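Long-range contacts in oxalate oxidase 1 (Hordeum vulgare, PDB 1FI2), which oxidises oxalate with molecular oxygen to carbon dioxide and hydrogen peroxide at a manganese centre, and also has superoxide dismutase activity: residues T67-S73 with F153-P158; P91-E95 with R133-Q139. All coordinates share one frame; numbering follows the deposited sequence.

Both contacts lie at one end of the cupin jellyroll, their centres about 14 Å apart. Contact 1 brings the loop entering strand 73-79 against the loop leaving strand 147-153, neighbours in one five-stranded antiparallel sheet. Contact 2 falls between those two segments in the sequence: residues 91-95 lead into strand 95-101, the partner of 147-153 on its other side, while residues 133-139 run into strand 137-141 of the second sheet. Asn154 and Asn157 of contact 1 meet Thr94 and Arg92 of contact 2, so the two contacts touch near the manganese site. Both also border the second subunit of the hexamer.

Contact 1. Residues T67-S73 with F153-P158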
loop_
_atom_site.group_PDB
_atom_site.type_symbol
_atom_site.label_atom_id
_atom_site.label_comp_id
_atom_site.label_asym_id
_atom_site.label_seq_id
_atom_site.Cartn_x
_atom_site.Cartn_y
_atom_site.Cartn_z
ATOM N N THR A 67 -16.285 -8.416 -7.130
ATOM C CA THR A 67 -14.935 -7.891 -7.217
ATOM C C THR A 67 -14.592 -6.966 -6.052
ATOM O O THR A 67 -13.408 -6.684 -5.828
ATOM C CB THR A 67 -14.681 -7.097 -8.517
ATOM O OG1 THR A 67 -15.553 -5.960 -8.585
ATOM C CG2 THR A 67 -14.917 -7.973 -9.738
ATOM N N ASN A 68 -15.588 -6.474 -5.327
ATOM C CA ASN A 68 -15.340 -5.567 -4.206
ATOM C C ASN A 68 -14.260 -6.110 -3.290
ATOM O O ASN A 68 -14.280 -7.262 -2.855
ATOM C CB ASN A 68 -16.641 -5.349 -3.432
ATOM C CG ASN A 68 -16.609 -4.196 -2.457
ATOM O OD1 ASN A 68 -16.100 -3.114 -2.746
ATOM N ND2 ASN A 68 -17.168 -4.414 -1.269
ATOM N N THR A 69 -13.282 -5.286 -2.954
ATOM C CA THR A 69 -12.128 -5.516 -2.125
ATOM C C THR A 69 -11.036 -6.395 -2.741
ATOM O O THR A 69 -9.947 -6.483 -2.154
ATOM C CB THR A 69 -12.391 -6.113 -0.720
ATOM O OG1 THR A 69 -12.711 -7.509 -0.838
ATOM C CG2 THR A 69 -13.473 -5.382 0.048
ATOM N N LEU A 70 -11.251 -7.005 -3.898
ATOM C CA LEU A 70 -10.307 -7.939 -4.483
ATOM C C LEU A 70 -9.247 -7.322 -5.375
ATOM O O LEU A 70 -8.306 -8.002 -5.794
ATOM C CB LEU A 70 -11.068 -9.044 -5.231
ATOM C CG LEU A 70 -12.080 -9.845 -4.401
ATOM C CD1 LEU A 70 -12.667 -10.962 -5.252
ATOM C CD2 LEU A 70 -11.455 -10.405 -3.130
ATOM N N GLY A 71 -9.359 -6.030 -5.649
ATOM C CA GLY A 71 -8.398 -5.273 -6.403
ATOM C C GLY A 71 -8.386 -5.490 -7.892
ATOM O O GLY A 71 -7.349 -5.218 -8.487
ATOM N N VAL A 72 -9.417 -6.002 -8.540
ATOM C CA VAL A 72 -9.420 -6.268 -9.966
ATOM C C VAL A 72 -10.801 -6.019 -10.582
ATOM O O VAL A 72 -11.810 -5.906 -9.892
ATOM C CB VAL A 72 -9.042 -7.719 -10.331
ATOM C CG1 VAL A 72 -7.573 -8.055 -10.124
ATOM C CG2 VAL A 72 -9.914 -8.694 -9.541
ATOM N N SER A 73 -10.796 -5.850 -11.901
ATOM C CA SER A 73 -12.020 -5.696 -12.679
ATOM C C SER A 73 -11.683 -5.831 -14.163
ATOM O O SER A 73 -10.508 -5.928 -14.520
ATOM C CB SER A 73 -12.720 -4.374 -12.399
ATOM O OG SER A 73 -12.006 -3.284 -12.951
ATOM N N PHE A 153 -7.981 -4.722 -15.173
ATOM C CA PHE A 153 -7.426 -3.584 -14.466
ATOM C C PHE A 153 -7.010 -4.016 -13.060
ATOM O O PHE A 153 -7.590 -4.936 -12.488
ATOM C CB PHE A 153 -8.422 -2.436 -14.298
ATOM C CG PHE A 153 -8.974 -1.875 -15.577
ATOM C CD1 PHE A 153 -10.127 -2.400 -16.133
ATOM C CD2 PHE A 153 -8.333 -0.828 -16.223
ATOM C CE1 PHE A 153 -10.635 -1.895 -17.315
ATOM C CE2 PHE A 153 -8.836 -0.321 -17.406
ATOM C CZ PHE A 153 -9.989 -0.848 -17.950
ATOM N N ASN A 154 -6.142 -3.207 -12.464
ATOM C CA ASN A 154 -5.701 -3.499 -11.098
ATOM C C ASN A 154 -6.423 -2.619 -10.084
ATOM O O ASN A 154 -5.877 -2.179 -9.084
ATOM C CB ASN A 154 -4.200 -3.425 -10.983
ATOM C CG ASN A 154 -3.457 -2.134 -11.086
ATOM O OD1 ASN A 154 -3.842 -1.231 -11.807
ATOM N ND2 ASN A 154 -2.352 -2.090 -10.337
ATOM N N SER A 155 -7.714 -2.463 -10.320
ATOM C CA SER A 155 -8.630 -1.745 -9.469
ATOM C C SER A 155 -10.043 -2.272 -9.727
ATOM O O SER A 155 -10.374 -2.683 -10.840
ATOM C CB SER A 155 -8.620 -0.234 -9.720
ATOM O OG SER A 155 -9.594 0.384 -8.882
ATOM N N GLN A 156 -10.879 -2.223 -8.697
ATOM C CA GLN A 156 -12.281 -2.604 -8.820
ATOM C C GLN A 156 -13.071 -1.483 -9.500
ATOM O O GLN A 156 -14.201 -1.675 -9.946
ATOM C CB GLN A 156 -12.893 -2.897 -7.446
ATOM C CG GLN A 156 -13.018 -1.676 -6.544
ATOM C CD GLN A 156 -13.598 -2.008 -5.184
ATOM O OE1 GLN A 156 -13.131 -2.938 -4.534
ATOM N NE2 GLN A 156 -14.594 -1.246 -4.745
ATOM N N ASN A 157 -12.498 -0.289 -9.536
ATOM C CA ASN A 157 -13.122 0.888 -10.127
ATOM C C ASN A 157 -12.041 1.808 -10.675
ATOM O O ASN A 157 -11.680 2.826 -10.080
ATOM C CB ASN A 157 -13.958 1.585 -9.049
ATOM C CG ASN A 157 -14.830 2.702 -9.566
ATOM O OD1 ASN A 157 -15.090 3.699 -8.882
ATOM N ND2 ASN A 157 -15.306 2.529 -10.791
ATOM N N PRO A 158 -11.480 1.465 -11.836
ATOM C CA PRO A 158 -10.420 2.233 -12.450
ATOM C C PRO A 158 -10.769 3.678 -12.759
ATOM O O PRO A 158 -9.910 4.559 -12.647
ATOM C CB PRO A 158 -10.064 1.471 -13.724
ATOM C CG PRO A 158 -11.152 0.492 -13.952
ATOM C CD PRO A 158 -11.831 0.263 -12.631
HETATM O O HOH W 1 -10.501 -3.674 -4.717
#
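Gln156 and Asn68 run side by side with their ends pointing the same way, their amide planes turned 58° apart. Gln156 NE2 donates to Asn68 OD1 over 3.1 Å, lying in the Asn68 carbonyl plane. On the other branch of the same amide, Gln156 OE1 takes the backbone N of Thr69 at 2.8 Å and also accepts from a bridging water, 2.7 Å away, whose oxygen in turn receives the N-H of Gly71. One side chain thus ties together the type II turn from Thr67 to Leu70 and the glycine after it. Its reach comes from CG sitting between the backbone N and the carbonyl carbon (chi1 67°), with the chain extended from there. With an alanine in place of this glutamine, the N-H of Thr69 and the bridging water would probably lose their shared acceptor, and Asn68 OD1 this donor.

At the other end, Ser73 OG gives its proton to Ser155 O at 2.7 Å, in the carbonyl plane, while Pro158 CD packs 3.6 Å from the same OG. Pro158 CG also lies over one face of the Phe153 ring, offset toward its rim. Phe153 N donates to Ser73 O at 2.9 Å, and the return bond from Ser73 N to Phe153 O is weak; together they make an antiparallel hydrogen-bonded pair.

Farther out, Asn68 ND2 is held by the carbonyls of Cys10 and His24, and Asp2 accepts from both Ser155 OG and Gln156 N. Leu6 of the third subunit packs on Gln156. The Phe153 ring meets oxalate-binding His90 edge to face, and the Phe153 side chain comes within about 5 Å of the manganese ion (nearest atoms). The arrangement joins the ends of adjacent antiparallel strands in the cupin jellyroll, beside its metal site.

Contact 2. Residues P91-E95 with R133-Q139; sequences PRATE and RGLMHFQ. With MN (manganese (II) ion), chain B.
Glu95 and His137 meet through the manganese ion, which Glu95 OE1 and His137 NE2 each bind at 2.2 Å. These two ligand atoms are 3.1 Å apart, a spacing set by the shared metal, and the carboxylate and imidazole planes stand 69° apart. The Glu95 chain runs out extended, CG trans to the main-chain nitrogen (chi1 171°), which carries OE1 to the ion.

Among the hydrogen bonds, His137 ND1 donates to Leu135 O at 3.0 Å, fixing the rotation of the ring while NE2 faces the metal. A metal-bound water gives a proton to Glu95 OE2 at 2.7 Å and accepts from Gln139 NE2, so Gln139, whose OE1 is held by Asn85, probably helps to position this water from the second shell. Arg133 N makes a weak bond to Thr94 OG1, whose stronger partner is Leu70 O of the second subunit.

In the packing, Ala93 CA lies over one face of the Arg133 guanidinium, 4.0 Å above its plane, and a water at the guanidinium edge links NH2 to Arg92 O.

With His88, His90 and a second water, Glu95 and His137 complete the three-histidine, one-glutamate manganese site characteristic of germins and many other cupins.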
loop_
_atom_site.group_PDB
_atom_site.type_symbol
_atom_site.label_atom_id
_atom_site.label_comp_id
_atom_site.label_asym_id
_atom_site.label_seq_id
_atom_site.Cartn_x
_atom_site.Cartn_y
_atom_site.Cartn_z
ATOM N N PRO A 91 -7.696 6.963 -13.991
ATOM C CA PRO A 91 -7.074 7.613 -12.869
ATOM C C PRO A 91 -6.547 6.703 -11.782
ATOM O O PRO A 91 -5.694 7.157 -11.011
ATOM C CB PRO A 91 -8.164 8.522 -12.289
ATOM C CG PRO A 91 -9.447 8.055 -12.867
ATOM C CD PRO A 91 -9.115 7.358 -14.158
ATOM N N ARG A 92 -7.107 5.504 -11.618
ATOM C CA ARG A 92 -6.725 4.664 -10.486
ATOM C C ARG A 92 -6.268 3.265 -10.851
ATOM O O ARG A 92 -6.331 2.372 -9.988
ATOM C CB ARG A 92 -7.907 4.617 -9.497
ATOM C CG ARG A 92 -8.160 5.924 -8.759
ATOM C CD ARG A 92 -9.407 5.876 -7.901
ATOM N NE ARG A 92 -10.608 5.561 -8.639
ATOM C CZ ARG A 92 -11.429 6.362 -9.291
ATOM N NH1 ARG A 92 -11.239 7.675 -9.346
ATOM N NH2 ARG A 92 -12.482 5.829 -9.897
ATOM N N ALA A 93 -5.718 3.058 -12.052
ATOM C CA ALA A 93 -5.254 1.718 -12.392
ATOM C C ALA A 93 -4.439 1.582 -13.670
ATOM O O ALA A 93 -4.586 2.325 -14.628
ATOM C CB ALA A 93 -6.472 0.797 -12.553
ATOM N N THR A 94 -3.672 0.494 -13.686
ATOM C CA THR A 94 -2.969 -0.001 -14.860
ATOM C C THR A 94 -3.931 -0.924 -15.610
ATOM O O THR A 94 -4.719 -1.628 -14.981
ATOM C CB THR A 94 -1.715 -0.808 -14.475
ATOM O OG1 THR A 94 -0.744 0.034 -13.833
ATOM C CG2 THR A 94 -1.058 -1.454 -15.691
ATOM N N GLU A 95 -3.873 -0.922 -16.931
ATOM C CA GLU A 95 -4.714 -1.784 -17.756
ATOM C C GLU A 95 -3.845 -2.790 -18.507
ATOM O O GLU A 95 -2.755 -2.466 -18.980
ATOM C CB GLU A 95 -5.533 -0.946 -18.735
ATOM C CG GLU A 95 -6.306 -1.690 -19.805
ATOM C CD GLU A 95 -6.918 -0.770 -20.843
ATOM O OE1 GLU A 95 -6.901 0.460 -20.630
ATOM O OE2 GLU A 95 -7.409 -1.244 -21.886
ATOM N N ARG A 133 -0.636 3.008 -15.327
ATOM C CA ARG A 133 -1.535 3.816 -14.514
ATOM C C ARG A 133 -1.503 5.295 -14.840
ATOM O O ARG A 133 -0.468 5.959 -14.853
ATOM C CB ARG A 133 -1.153 3.435 -13.083
ATOM C CG ARG A 133 -0.545 4.406 -12.135
ATOM C CD ARG A 133 -0.268 3.891 -10.742
ATOM N NE ARG A 133 -1.154 2.941 -10.147
ATOM C CZ ARG A 133 -2.311 2.838 -9.557
ATOM N NH1 ARG A 133 -3.161 3.818 -9.295
ATOM N NH2 ARG A 133 -2.718 1.633 -9.140
ATOM N N GLY A 134 -2.658 5.852 -15.215
ATOM C CA GLY A 134 -2.860 7.250 -15.477
ATOM C C GLY A 134 -2.361 7.885 -16.749
ATOM O O GLY A 134 -2.452 9.115 -16.900
ATOM N N LEU A 135 -1.843 7.109 -17.694
ATOM C CA LEU A 135 -1.335 7.668 -18.942
ATOM C C LEU A 135 -2.415 7.704 -20.016
ATOM O O LEU A 135 -3.293 6.842 -20.041
ATOM C CB LEU A 135 -0.129 6.867 -19.436
ATOM C CG LEU A 135 1.086 6.825 -18.505
ATOM C CD1 LEU A 135 2.221 6.024 -19.126
ATOM C CD2 LEU A 135 1.573 8.230 -18.168
ATOM N N MET A 136 -2.334 8.688 -20.905
ATOM C CA MET A 136 -3.290 8.792 -22.009
ATOM C C MET A 136 -3.056 7.675 -23.022
ATOM O O MET A 136 -1.910 7.314 -23.308
ATOM C CB MET A 136 -3.190 10.178 -22.659
ATOM C CG MET A 136 -4.372 10.507 -23.562
ATOM S SD MET A 136 -4.222 12.072 -24.445
ATOM C CE MET A 136 -4.012 13.218 -23.084
ATOM N N HIS A 137 -4.138 7.101 -23.547
ATOM C CA HIS A 137 -4.026 6.014 -24.521
ATOM C C HIS A 137 -5.289 5.909 -25.365
ATOM O O HIS A 137 -6.316 6.503 -25.020
ATOM C CB HIS A 137 -3.726 4.691 -23.810
ATOM C CG HIS A 137 -4.752 4.267 -22.806
ATOM N ND1 HIS A 137 -4.949 4.960 -21.630
ATOM C CD2 HIS A 137 -5.626 3.230 -22.776
ATOM C CE1 HIS A 137 -5.895 4.377 -20.932
ATOM N NE2 HIS A 137 -6.340 3.318 -21.594
ATOM N N PHE A 138 -5.225 5.177 -26.469
ATOM C CA PHE A 138 -6.374 5.017 -27.353
ATOM C C PHE A 138 -6.256 3.744 -28.186
ATOM O O PHE A 138 -5.190 3.130 -28.232
ATOM C CB PHE A 138 -6.440 6.204 -28.331
ATOM C CG PHE A 138 -5.256 6.313 -29.258
ATOM C CD1 PHE A 138 -5.215 5.625 -30.461
ATOM C CD2 PHE A 138 -4.178 7.117 -28.926
ATOM C CE1 PHE A 138 -4.130 5.729 -31.307
ATOM C CE2 PHE A 138 -3.085 7.225 -29.769
ATOM C CZ PHE A 138 -3.055 6.527 -30.961
ATOM N N GLN A 139 -7.345 3.364 -28.842
ATOM C CA GLN A 139 -7.375 2.216 -29.740
ATOM C C GLN A 139 -8.154 2.639 -30.995
ATOM O O GLN A 139 -9.126 3.383 -30.890
ATOM C CB GLN A 139 -7.975 0.940 -29.176
ATOM C CG GLN A 139 -7.167 0.232 -28.097
ATOM C CD GLN A 139 -7.539 0.732 -26.713
ATOM O OE1 GLN A 139 -8.693 1.107 -26.470
ATOM N NE2 GLN A 139 -6.580 0.767 -25.796
HETATM MN MN MN B . -8.175 2.060 -21.396
HETATM O O HOH W 2 -5.297 0.388 -8.138
HETATM O O HOH W 3 -7.888 0.965 -23.321
HETATM O O HOH W 4 -10.445 1.191 -21.245
#